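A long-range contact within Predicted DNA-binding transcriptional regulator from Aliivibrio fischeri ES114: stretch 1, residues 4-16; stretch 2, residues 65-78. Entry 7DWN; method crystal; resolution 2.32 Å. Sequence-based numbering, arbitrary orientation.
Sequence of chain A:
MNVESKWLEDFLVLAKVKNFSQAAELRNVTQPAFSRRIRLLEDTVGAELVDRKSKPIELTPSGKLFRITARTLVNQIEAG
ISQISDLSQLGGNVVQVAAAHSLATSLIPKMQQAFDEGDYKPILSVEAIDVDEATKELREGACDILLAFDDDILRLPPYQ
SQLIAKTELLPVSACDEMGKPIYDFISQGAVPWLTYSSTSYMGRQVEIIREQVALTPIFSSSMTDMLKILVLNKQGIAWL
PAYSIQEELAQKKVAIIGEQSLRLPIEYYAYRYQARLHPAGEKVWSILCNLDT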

# COMPACT_ATOMS: atom_id res chain seq x y z
N GLU A 4 -19.68 -20.49 8.08
CA GLU A 4 -19.44 -21.27 6.87
C GLU A 4 -19.47 -20.33 5.67
O GLU A 4 -20.41 -19.55 5.51
CB GLU A 4 -20.48 -22.38 6.72
CG GLU A 4 -20.74 -23.16 8.01
CD GLU A 4 -21.38 -24.52 7.77
OE1 GLU A 4 -21.30 -25.02 6.63
OE2 GLU A 4 -21.96 -25.08 8.72
N SER A 5 -18.42 -20.39 4.84
CA SER A 5 -18.26 -19.43 3.75
C SER A 5 -19.43 -19.49 2.76
O SER A 5 -19.79 -18.47 2.16
CB SER A 5 -16.94 -19.68 3.02
OG SER A 5 -16.91 -20.98 2.46
N LYS A 6 -20.02 -20.68 2.58
CA LYS A 6 -21.18 -20.78 1.71
C LYS A 6 -22.31 -19.88 2.20
O LYS A 6 -23.07 -19.35 1.38
CB LYS A 6 -21.64 -22.24 1.61
CG LYS A 6 -22.32 -22.78 2.85
CD LYS A 6 -22.80 -24.21 2.62
CE LYS A 6 -23.63 -24.71 3.80
NZ LYS A 6 -24.03 -26.13 3.62
N TRP A 7 -22.41 -19.66 3.51
CA TRP A 7 -23.37 -18.71 4.03
C TRP A 7 -23.03 -17.29 3.60
O TRP A 7 -23.93 -16.49 3.31
CB TRP A 7 -23.43 -18.79 5.56
CG TRP A 7 -23.87 -20.11 6.10
CD1 TRP A 7 -24.45 -21.13 5.40
CD2 TRP A 7 -23.74 -20.56 7.45
NE1 TRP A 7 -24.70 -22.19 6.24
CE2 TRP A 7 -24.28 -21.87 7.50
CE3 TRP A 7 -23.24 -19.99 8.62
CZ2 TRP A 7 -24.32 -22.61 8.68
CZ3 TRP A 7 -23.28 -20.73 9.79
CH2 TRP A 7 -23.81 -22.02 9.81
N LEU A 8 -21.74 -16.96 3.55
CA LEU A 8 -21.33 -15.64 3.07
C LEU A 8 -21.78 -15.43 1.63
O LEU A 8 -22.33 -14.37 1.29
CB LEU A 8 -19.81 -15.50 3.18
CG LEU A 8 -19.20 -15.84 4.55
CD1 LEU A 8 -17.68 -15.86 4.48
CD2 LEU A 8 -19.68 -14.85 5.60
N GLU A 9 -21.59 -16.44 0.78
CA GLU A 9 -22.03 -16.29 -0.61
C GLU A 9 -23.56 -16.24 -0.70
O GLU A 9 -24.11 -15.47 -1.50
CB GLU A 9 -21.47 -17.42 -1.47
CG GLU A 9 -20.10 -17.10 -2.07
CD GLU A 9 -20.13 -15.89 -2.99
OE1 GLU A 9 -21.20 -15.59 -3.57
OE2 GLU A 9 -19.07 -15.23 -3.15
N ASP A 10 -24.25 -17.06 0.09
CA ASP A 10 -25.71 -16.98 0.18
C ASP A 10 -26.16 -15.55 0.46
O ASP A 10 -27.03 -15.01 -0.24
CB ASP A 10 -26.22 -17.91 1.29
CG ASP A 10 -25.95 -19.37 1.01
OD1 ASP A 10 -25.85 -19.75 -0.17
OD2 ASP A 10 -25.85 -20.15 1.98
N PHE A 11 -25.55 -14.93 1.47
CA PHE A 11 -25.97 -13.59 1.88
C PHE A 11 -25.64 -12.55 0.81
O PHE A 11 -26.42 -11.62 0.59
CB PHE A 11 -25.32 -13.22 3.21
CG PHE A 11 -25.73 -11.87 3.71
CD1 PHE A 11 -26.99 -11.67 4.24
CD2 PHE A 11 -24.85 -10.81 3.66
CE1 PHE A 11 -27.37 -10.42 4.70
CE2 PHE A 11 -25.22 -9.56 4.12
CZ PHE A 11 -26.48 -9.37 4.65
N LEU A 12 -24.49 -12.68 0.14
CA LEU A 12 -24.15 -11.73 -0.92
C LEU A 12 -25.17 -11.80 -2.06
O LEU A 12 -25.65 -10.77 -2.55
CB LEU A 12 -22.73 -11.99 -1.43
CG LEU A 12 -21.59 -11.68 -0.46
CD1 LEU A 12 -20.26 -12.17 -1.01
CD2 LEU A 12 -21.52 -10.19 -0.17
N VAL A 13 -25.51 -13.02 -2.49
CA VAL A 13 -26.49 -13.17 -3.56
C VAL A 13 -27.85 -12.62 -3.12
O VAL A 13 -28.52 -11.90 -3.89
CB VAL A 13 -26.59 -14.64 -4.00
CG1 VAL A 13 -27.76 -14.83 -4.96
CG2 VAL A 13 -25.29 -15.09 -4.65
N LEU A 14 -28.26 -12.93 -1.89
CA LEU A 14 -29.52 -12.40 -1.38
C LEU A 14 -29.51 -10.88 -1.35
O LEU A 14 -30.53 -10.24 -1.63
CB LEU A 14 -29.80 -12.96 0.02
CG LEU A 14 -31.07 -12.47 0.71
CD1 LEU A 14 -32.31 -12.96 -0.03
CD2 LEU A 14 -31.09 -12.91 2.16
N ALA A 15 -28.37 -10.28 -1.01
CA ALA A 15 -28.27 -8.83 -0.99
C ALA A 15 -28.37 -8.24 -2.39
O ALA A 15 -28.88 -7.12 -2.56
CB ALA A 15 -26.96 -8.40 -0.33
N LYS A 16 -27.89 -8.96 -3.40
CA LYS A 16 -28.06 -8.46 -4.77
C LYS A 16 -29.52 -8.55 -5.21
O LYS A 16 -30.12 -7.55 -5.61
CB LYS A 16 -27.16 -9.21 -5.75
CG LYS A 16 -27.21 -8.58 -7.15
CD LYS A 16 -26.80 -9.55 -8.24
CE LYS A 16 -26.98 -8.91 -9.62
NZ LYS A 16 -26.69 -9.85 -10.73
N LEU A 65 -23.51 -3.80 7.14
CA LEU A 65 -22.10 -3.91 7.49
C LEU A 65 -21.56 -5.32 7.20
O LEU A 65 -20.43 -5.48 6.71
CB LEU A 65 -21.87 -3.53 8.95
CG LEU A 65 -21.68 -2.04 9.25
CD1 LEU A 65 -22.96 -1.26 9.02
CD2 LEU A 65 -21.17 -1.84 10.67
N PHE A 66 -22.35 -6.35 7.49
CA PHE A 66 -21.88 -7.69 7.23
C PHE A 66 -21.79 -7.99 5.75
O PHE A 66 -21.11 -8.95 5.38
CB PHE A 66 -22.76 -8.74 7.91
CG PHE A 66 -22.13 -10.09 7.96
CD1 PHE A 66 -21.11 -10.36 8.86
CD2 PHE A 66 -22.54 -11.10 7.10
CE1 PHE A 66 -20.51 -11.60 8.90
CE2 PHE A 66 -21.95 -12.34 7.14
CZ PHE A 66 -20.93 -12.59 8.04
N ARG A 67 -22.44 -7.21 4.89
CA ARG A 67 -22.22 -7.38 3.46
C ARG A 67 -20.78 -7.07 3.09
O ARG A 67 -20.13 -7.83 2.36
CB ARG A 67 -23.19 -6.50 2.68
CG ARG A 67 -23.22 -6.76 1.19
CD ARG A 67 -24.28 -5.91 0.52
NE ARG A 67 -24.21 -6.00 -0.93
CZ ARG A 67 -25.03 -5.36 -1.75
NH1 ARG A 67 -25.99 -4.58 -1.27
NH2 ARG A 67 -24.90 -5.50 -3.07
N ILE A 68 -20.25 -5.96 3.62
CA ILE A 68 -18.84 -5.64 3.43
C ILE A 68 -17.97 -6.74 4.03
O ILE A 68 -16.98 -7.18 3.43
CB ILE A 68 -18.50 -4.27 4.04
CG1 ILE A 68 -19.68 -3.31 3.93
CG2 ILE A 68 -17.26 -3.68 3.38
CD1 ILE A 68 -19.51 -2.06 4.76
N THR A 69 -18.31 -7.18 5.25
CA THR A 69 -17.52 -8.23 5.89
C THR A 69 -17.49 -9.50 5.04
O THR A 69 -16.43 -10.12 4.87
CB THR A 69 -18.06 -8.53 7.28
OG1 THR A 69 -18.00 -7.34 8.08
CG2 THR A 69 -17.22 -9.61 7.95
N ALA A 70 -18.63 -9.88 4.47
CA ALA A 70 -18.73 -11.11 3.69
C ALA A 70 -17.98 -10.99 2.38
O ALA A 70 -17.31 -11.94 1.95
CB ALA A 70 -20.19 -11.46 3.44
N ARG A 71 -18.09 -9.84 1.71
CA ARG A 71 -17.32 -9.64 0.48
C ARG A 71 -15.82 -9.70 0.76
O ARG A 71 -15.06 -10.34 0.02
CB ARG A 71 -17.70 -8.30 -0.16
CG ARG A 71 -16.93 -7.99 -1.43
CD ARG A 71 -17.34 -6.65 -2.00
NE ARG A 71 -18.78 -6.58 -2.24
CZ ARG A 71 -19.38 -6.98 -3.36
NH1 ARG A 71 -18.66 -7.49 -4.35
NH2 ARG A 71 -20.69 -6.88 -3.48
N THR A 72 -15.39 -9.03 1.84
CA THR A 72 -13.98 -9.08 2.23
C THR A 72 -13.53 -10.52 2.47
O THR A 72 -12.49 -10.95 1.94
CB THR A 72 -13.76 -8.23 3.48
OG1 THR A 72 -14.04 -6.86 3.19
CG2 THR A 72 -12.33 -8.36 3.98
N LEU A 73 -14.30 -11.27 3.25
CA LEU A 73 -13.93 -12.65 3.57
C LEU A 73 -13.91 -13.53 2.33
O LEU A 73 -13.01 -14.37 2.18
CB LEU A 73 -14.88 -13.22 4.62
CG LEU A 73 -14.76 -12.66 6.03
CD1 LEU A 73 -15.95 -13.09 6.87
CD2 LEU A 73 -13.46 -13.11 6.67
N VAL A 74 -14.87 -13.37 1.43
CA VAL A 74 -14.93 -14.22 0.24
C VAL A 74 -13.77 -13.92 -0.69
O VAL A 74 -13.13 -14.84 -1.22
CB VAL A 74 -16.29 -14.06 -0.46
CG1 VAL A 74 -16.22 -14.58 -1.88
CG2 VAL A 74 -17.38 -14.79 0.32
N ASN A 75 -13.48 -12.64 -0.92
CA ASN A 75 -12.34 -12.30 -1.76
C ASN A 75 -11.03 -12.75 -1.12
O ASN A 75 -10.11 -13.18 -1.82
CB ASN A 75 -12.32 -10.80 -2.05
CG ASN A 75 -13.32 -10.40 -3.11
OD1 ASN A 75 -13.69 -11.20 -3.97
ND2 ASN A 75 -13.77 -9.14 -3.07
N GLN A 76 -10.94 -12.68 0.21
CA GLN A 76 -9.74 -13.16 0.89
C GLN A 76 -9.60 -14.67 0.76
O GLN A 76 -8.48 -15.18 0.60
CB GLN A 76 -9.78 -12.74 2.36
CG GLN A 76 -8.51 -13.06 3.12
CD GLN A 76 -7.29 -12.42 2.48
OE1 GLN A 76 -7.15 -11.20 2.46
NE2 GLN A 76 -6.39 -13.25 1.95
N ILE A 77 -10.71 -15.40 0.81
CA ILE A 77 -10.68 -16.85 0.61
C ILE A 77 -10.20 -17.18 -0.80
O ILE A 77 -9.34 -18.05 -0.99
CB ILE A 77 -12.07 -17.45 0.88
CG1 ILE A 77 -12.39 -17.45 2.38
CG2 ILE A 77 -12.18 -18.86 0.31
CD1 ILE A 77 -13.82 -17.83 2.70
N GLU A 78 -10.75 -16.49 -1.80
CA GLU A 78 -10.33 -16.73 -3.18
C GLU A 78 -8.85 -16.42 -3.37
O GLU A 78 -8.13 -17.17 -4.04
CB GLU A 78 -11.20 -15.91 -4.13
CG GLU A 78 -12.67 -16.31 -4.11
CD GLU A 78 -13.52 -15.49 -5.05
OE1 GLU A 78 -13.06 -14.42 -5.50
OE2 GLU A 78 -14.66 -15.91 -5.35

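What receives stretch 1 at the start of stretch 2? The two helices run in roughly opposed directions, at 127°; F66 meets L8 and F11, and R67 meets F11, L12 and A15. The F66 ring lies with its CZ 3.6 Å from L8 CD2, and its edge is approached by F11 CD2, 4.2 Å from F66 CD2. Both phenylalanines are buried, and phenyl rings bring no polar side-chain atoms into this site.

How does a charged residue fit beside them? R67 has an extended side chain, t at chi1 through chi3, whose aliphatic part runs past L12, with L12 CD2 4.1 Å from R67 CG. The methyl of A15 covers one face of the guanidinium, A15 CB lying 3.7 Å from R67 NE.

Why is alanine suited to the middle? At A70 the backbones come closest, its CA 5.3 Å from L8 CA. The small methyl leaves room for L8 and L12, which enter neighbouring holes: L8 among F66, A70, L73 and V74, L12 among R67, A70, R71 and V74.

What closes the far end? Branched V74 packs CG2 3.8 Å from L8 CB, while its CG1 lies 3.2 Å from E9 OE2. The longer I77 carries CD1 to 3.6 Å from S5 CB. No hydrogen bond crosses the contact; it buries 618 Å² summed over both sides, and apolar packing dominates.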